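Local coordinates for Lmo0181 protein (PDB 5F7V) that binds the cyclic glucan cycloalternan and probably serves as the extracellular substrate-binding lipoprotein of an ABC transporter, at residues Q48-F52 against N53-T57; L354-V358 against K359-K363. All coordinates share one frame; numbering follows the deposited sequence. Where two conformers were deposited one is given.

Interaction 1 (Q48-F52 against N53-T57); sequences QTIAF and NDYFT. With GLC (alpha-D-glucopyranose), chain B.
In this periplasmic-binding-protein fold the chain leaves parallel strand 43-49 and turns at once into helix 52-64, and at this junction Phe52 lies against the bound cycloalternan and against Phe56. One face of the Phe52 ring carries a glucose unit: GLC C2 lies 3.7 Å from Phe52 CG, offset toward the rim, an aromatic platform of the kind common in sugar-binding sites. Phe20 meets the same ring edge-to-face. On one side of the ring, Phe52 CE1 comes 4.0 Å from Phe56 CE2, approaching the edge of the Phe56 ring. Behind the turn, Ile50 packs on buried Tyr55, Ile50 CG2 lying 3.8 Å from Tyr55 CA, while Tyr55 OH is bonded to the carbonyl of Glu73 on strand 71-75. Asp54 N donates to Ala51 O over 3.1 Å, from well above the carbonyl plane; Tyr55 N reaches Phe52 O only weakly, at 3.4 Å. A water gives Phe52 O its shorter bond, donating at 2.6 Å from Phe52 O and accepting from Phe56 N at 2.9 Å.

Interaction 2 (L354-V358 against K359-K363); sequences LPPVV and KDWNK
Trp361, the last residue of a tight turn, folds back toward the loop before it and meets Val358 first, then Pro356. Its CB lies 3.7 Å from Val358 O and 4.0 Å from the methyl Val358 CG2. A chi1 near 180° (-177°) swings the indole away from its own N-H, back along the incoming loop instead of out along the helix. CE3, next to the ring-fusion atom CD2, meets Val358 CG2 at 3.9 Å; the methyl sits near the ring plane, at its edge. One atom further, CZ3 approaches Pro356 CG to 3.6 Å and also touches Pro356 CB. The bend beneath is a type I beta turn from Val358 to Trp361, which carries the loop after strand 352-353 into helix 361-376; its closing bond, Trp361 N to Val358 O, is weak at 3.3 Å. Asp360 occupies the N-cap position, but its side chain makes no capping bond. At the outer end of the indole, CH2 lies 3.7 Å from Pro356 CD, and that carbon makes an off-centre CH-pi contact, 4.2 Å from the centroid of the six-membered ring and 30° off its normal. Tyr183 of helix 179-187 touches Pro356, and Phe194 touches both Pro356 and Val358. On the five-membered ring, NE1 turns to a polar partner and donates a hydrogen bond to Asn180 OD1.

Overall arrangement
Both contacts lead into a helix: interaction 1 from strand 43-49 into helix 52-64, interaction 2 from the loop after strand 352-353 into helix 361-376. Their centres lie 18 Å apart, yet they touch where Phe56 CG comes 4.2 Å from Asn362 ND2. Interaction 1 is the more exposed, with Tyr55 its one buried residue; a glucose lies over a ring face there, and a water links backbone atoms. Interaction 2 is partly buried and stands back from the sugar, the Trp361 side chain about 8 Å from a glucose; its side-chain contacts are apolar and CH-pi, Pro356 and Val358 touching the indole, and helices 76-85, 179-187 and 382-397 pack around it.

Interaction 1 (Q48-F52 against N53-T57)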
loop_
_atom_site.group_PDB
_atom_site.type_symbol
_atom_site.label_atom_id
_atom_site.label_comp_id
_atom_site.label_asym_id
_atom_site.label_seq_id
_atom_site.Cartn_x
_atom_site.Cartn_y
_atom_site.Cartn_z
ATOM N N GLN A 48 11.573 16.142 4.555
ATOM C CA GLN A 48 12.596 15.100 4.493
ATOM C C GLN A 48 11.929 13.827 3.996
ATOM O O GLN A 48 10.912 13.390 4.534
ATOM C CB GLN A 48 13.264 14.870 5.854
ATOM C CG GLN A 48 14.484 13.955 5.796
ATOM C CD GLN A 48 15.193 13.751 7.128
ATOM O OE1 GLN A 48 14.716 14.164 8.189
ATOM N NE2 GLN A 48 16.342 13.102 7.069
ATOM N N THR A 49 12.511 13.256 2.951
ATOM C CA THR A 49 12.010 12.034 2.342
ATOM C C THR A 49 12.933 10.876 2.640
ATOM O O THR A 49 14.164 10.985 2.500
ATOM C CB THR A 49 11.922 12.257 0.844
ATOM O OG1 THR A 49 10.955 13.285 0.640
ATOM C CG2 THR A 49 11.541 10.988 0.088
ATOM N N ILE A 50 12.324 9.756 3.015
ATOM C CA ILE A 50 13.026 8.491 3.242
ATOM C C ILE A 50 12.337 7.422 2.430
ATOM O O ILE A 50 11.094 7.382 2.419
ATOM C CB ILE A 50 13.036 8.069 4.730
ATOM C CG1 ILE A 50 13.417 9.260 5.627
ATOM C CG2 ILE A 50 13.907 6.838 4.952
ATOM C CD1 ILE A 50 14.782 9.763 5.403
ATOM N N ALA A 51 13.113 6.552 1.811
ATOM C CA ALA A 51 12.585 5.402 1.077
ATOM C C ALA A 51 11.690 4.568 1.983
ATOM O O ALA A 51 11.981 4.415 3.153
ATOM C CB ALA A 51 13.734 4.536 0.559
ATOM N N PHE A 52 10.616 4.028 1.415
ATOM C CA PHE A 52 9.618 3.258 2.172
ATOM C C PHE A 52 10.245 2.123 2.964
ATOM O O PHE A 52 9.821 1.867 4.080
ATOM C CB PHE A 52 8.531 2.704 1.217
ATOM C CG PHE A 52 7.434 1.954 1.906
ATOM C CD1 PHE A 52 6.441 2.619 2.608
ATOM C CD2 PHE A 52 7.378 0.569 1.831
ATOM C CE1 PHE A 52 5.428 1.899 3.203
ATOM C CE2 PHE A 52 6.359 -0.155 2.433
ATOM C CZ PHE A 52 5.388 0.524 3.128
ATOM N N ASN A 53 11.231 1.450 2.383
ATOM C CA ASN A 53 11.812 0.277 3.043
ATOM C C ASN A 53 12.520 0.589 4.360
ATOM O O ASN A 53 12.557 -0.262 5.234
ATOM C CB ASN A 53 12.732 -0.484 2.086
ATOM C CG ASN A 53 14.069 0.200 1.888
ATOM O OD1 ASN A 53 14.144 1.437 1.766
ATOM N ND2 ASN A 53 15.135 -0.589 1.883
ATOM N N ASP A 54 13.024 1.815 4.490
ATOM C CA ASP A 54 13.713 2.300 5.693
ATOM C C ASP A 54 12.949 3.339 6.502
ATOM O O ASP A 54 13.356 3.726 7.603
ATOM C CB ASP A 54 15.051 2.909 5.272
ATOM C CG ASP A 54 16.012 1.879 4.706
ATOM O OD1 ASP A 54 15.904 0.682 5.071
ATOM O OD2 ASP A 54 16.912 2.250 3.907
ATOM N N TYR A 55 11.798 3.784 5.998
ATOM C CA TYR A 55 11.127 4.912 6.611
ATOM C C TYR A 55 10.731 4.689 8.067
ATOM O O TYR A 55 10.946 5.578 8.894
ATOM C CB TYR A 55 9.862 5.214 5.775
ATOM C CG TYR A 55 9.016 6.345 6.334
ATOM C CD1 TYR A 55 9.309 7.678 6.030
ATOM C CD2 TYR A 55 7.988 6.075 7.234
ATOM C CE1 TYR A 55 8.553 8.720 6.554
ATOM C CE2 TYR A 55 7.245 7.108 7.780
ATOM C CZ TYR A 55 7.530 8.415 7.441
ATOM O OH TYR A 55 6.826 9.483 7.946
ATOM N N PHE A 56 10.098 3.561 8.371
ATOM C CA PHE A 56 9.546 3.414 9.716
ATOM C C PHE A 56 10.633 3.186 10.759
ATOM O O PHE A 56 10.483 3.688 11.873
ATOM C CB PHE A 56 8.400 2.393 9.816
ATOM C CG PHE A 56 7.178 2.836 9.043
ATOM C CD1 PHE A 56 6.354 3.846 9.526
ATOM C CD2 PHE A 56 6.923 2.301 7.799
ATOM C CE1 PHE A 56 5.277 4.287 8.771
ATOM C CE2 PHE A 56 5.850 2.732 7.046
ATOM C CZ PHE A 56 5.033 3.714 7.553
ATOM N N THR A 57 11.694 2.478 10.382
ATOM C CA THR A 57 12.820 2.291 11.282
ATOM C C THR A 57 13.460 3.642 11.580
ATOM O O THR A 57 13.787 3.954 12.721
ATOM C CB THR A 57 13.866 1.365 10.654
ATOM O OG1 THR A 57 13.235 0.165 10.204
ATOM C CG2 THR A 57 14.929 1.001 11.678
HETATM C C1 GLC B . 6.466 1.514 -1.993
HETATM C C2 GLC B . 5.273 1.461 -1.057
HETATM C C3 GLC B . 4.276 2.572 -1.341
HETATM C C4 GLC B . 5.005 3.898 -1.265
HETATM C C5 GLC B . 6.124 3.883 -2.315
HETATM C C6 GLC B . 6.883 5.202 -2.382
HETATM O O2 GLC B . 4.650 0.183 -1.181
HETATM O O3 GLC B . 3.302 2.623 -0.301
HETATM O O4 GLC B . 4.101 4.992 -1.445
HETATM O O5 GLC B . 7.024 2.821 -1.991
HETATM O O6 GLC B . 7.653 5.320 -1.187
HETATM O O HOH W 1 9.546 1.266 6.619
#

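Interaction 2 (L354-V358 against K359-K363)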
loop_
_atom_site.group_PDB
_atom_site.type_symbol
_atom_site.label_atom_id
_atom_site.label_comp_id
_atom_site.label_asym_id
_atom_site.label_seq_id
_atom_site.Cartn_x
_atom_site.Cartn_y
_atom_site.Cartn_z
ATOM N N LEU A 354 -9.512 -4.651 4.711
ATOM C CA LEU A 354 -8.722 -3.677 5.455
ATOM C C LEU A 354 -7.500 -4.360 6.058
ATOM O O LEU A 354 -7.556 -5.548 6.392
ATOM C CB LEU A 354 -9.588 -3.032 6.526
ATOM C CG LEU A 354 -10.834 -2.325 5.999
ATOM C CD1 LEU A 354 -11.636 -1.820 7.178
ATOM C CD2 LEU A 354 -10.450 -1.164 5.097
ATOM N N PRO A 355 -6.386 -3.630 6.227
ATOM C CA PRO A 355 -5.266 -4.201 6.979
ATOM C C PRO A 355 -5.650 -4.589 8.409
ATOM O O PRO A 355 -6.441 -3.858 9.011
ATOM C CB PRO A 355 -4.273 -3.056 7.051
ATOM C CG PRO A 355 -4.715 -2.065 6.041
ATOM C CD PRO A 355 -6.207 -2.187 5.979
ATOM N N PRO A 356 -5.133 -5.715 8.910
ATOM C CA PRO A 356 -5.286 -5.939 10.341
ATOM C C PRO A 356 -4.701 -4.748 11.113
ATOM O O PRO A 356 -3.649 -4.228 10.741
ATOM C CB PRO A 356 -4.507 -7.226 10.561
ATOM C CG PRO A 356 -4.448 -7.867 9.272
ATOM C CD PRO A 356 -4.303 -6.756 8.287
ATOM N N VAL A 357 -5.350 -4.363 12.197
ATOM C CA VAL A 357 -4.937 -3.212 13.016
ATOM C C VAL A 357 -4.391 -3.719 14.351
ATOM O O VAL A 357 -5.163 -4.009 15.257
ATOM C CB VAL A 357 -6.101 -2.210 13.175
ATOM C CG1 VAL A 357 -5.742 -1.041 14.075
ATOM C CG2 VAL A 357 -6.507 -1.699 11.778
ATOM N N VAL A 358 -3.075 -3.859 14.404
ATOM C CA VAL A 358 -2.391 -4.401 15.584
ATOM C C VAL A 358 -1.104 -3.630 15.775
ATOM O O VAL A 358 -0.414 -3.284 14.811
ATOM C CB VAL A 358 -2.146 -5.910 15.445
ATOM C CG1 VAL A 358 -3.471 -6.659 15.362
ATOM C CG2 VAL A 358 -1.290 -6.268 14.247
ATOM N N LYS A 359 -0.729 -3.368 17.018
ATOM C CA LYS A 359 0.483 -2.601 17.300
ATOM C C LYS A 359 1.778 -3.268 16.841
ATOM O O LYS A 359 2.733 -2.541 16.604
ATOM C CB LYS A 359 0.571 -2.234 18.779
ATOM C CG LYS A 359 0.889 -3.385 19.705
ATOM C CD LYS A 359 1.220 -2.866 21.097
ATOM C CE LYS A 359 1.578 -4.047 21.983
ATOM N NZ LYS A 359 1.635 -3.598 23.389
ATOM N N ASP A 360 1.797 -4.590 16.678
ATOM C CA ASP A 360 3.018 -5.312 16.348
ATOM C C ASP A 360 3.060 -5.680 14.872
ATOM O O ASP A 360 3.835 -6.546 14.530
ATOM C CB ASP A 360 3.126 -6.578 17.197
ATOM C CG ASP A 360 3.251 -6.297 18.672
ATOM O OD1 ASP A 360 4.134 -5.477 19.021
ATOM O OD2 ASP A 360 2.454 -6.894 19.449
ATOM N N TRP A 361 2.306 -5.014 14.006
ATOM C CA TRP A 361 2.222 -5.446 12.619
ATOM C C TRP A 361 3.562 -5.521 11.916
ATOM O O TRP A 361 3.861 -6.533 11.275
ATOM C CB TRP A 361 1.321 -4.507 11.825
ATOM C CG TRP A 361 1.130 -4.947 10.398
ATOM C CD1 TRP A 361 1.598 -4.351 9.276
ATOM C CD2 TRP A 361 0.412 -6.097 9.970
ATOM N NE1 TRP A 361 1.194 -5.055 8.179
ATOM C CE2 TRP A 361 0.443 -6.134 8.559
ATOM C CE3 TRP A 361 -0.268 -7.117 10.630
ATOM C CZ2 TRP A 361 -0.177 -7.126 7.818
ATOM C CZ3 TRP A 361 -0.861 -8.124 9.894
ATOM C CH2 TRP A 361 -0.838 -8.113 8.479
ATOM N N ASN A 362 4.379 -4.476 11.997
ATOM C CA ASN A 362 5.640 -4.503 11.274
ATOM C C ASN A 362 6.590 -5.581 11.804
ATOM O O ASN A 362 7.272 -6.240 11.003
ATOM C CB ASN A 362 6.255 -3.101 11.203
ATOM C CG ASN A 362 5.495 -2.138 10.270
ATOM O OD1 ASN A 362 4.746 -2.522 9.354
ATOM N ND2 ASN A 362 5.684 -0.834 10.514
ATOM N N LYS A 363 6.578 -5.814 13.107
ATOM C CA LYS A 363 7.412 -6.827 13.726
ATOM C C LYS A 363 6.976 -8.233 13.300
ATOM O O LYS A 363 7.802 -9.072 12.893
ATOM C CB LYS A 363 7.316 -6.656 15.238
ATOM C CG LYS A 363 8.238 -7.610 15.923
ATOM C CD LYS A 363 7.882 -7.887 17.360
ATOM C CE LYS A 363 7.699 -6.653 18.189
ATOM N NZ LYS A 363 8.438 -6.938 19.450
#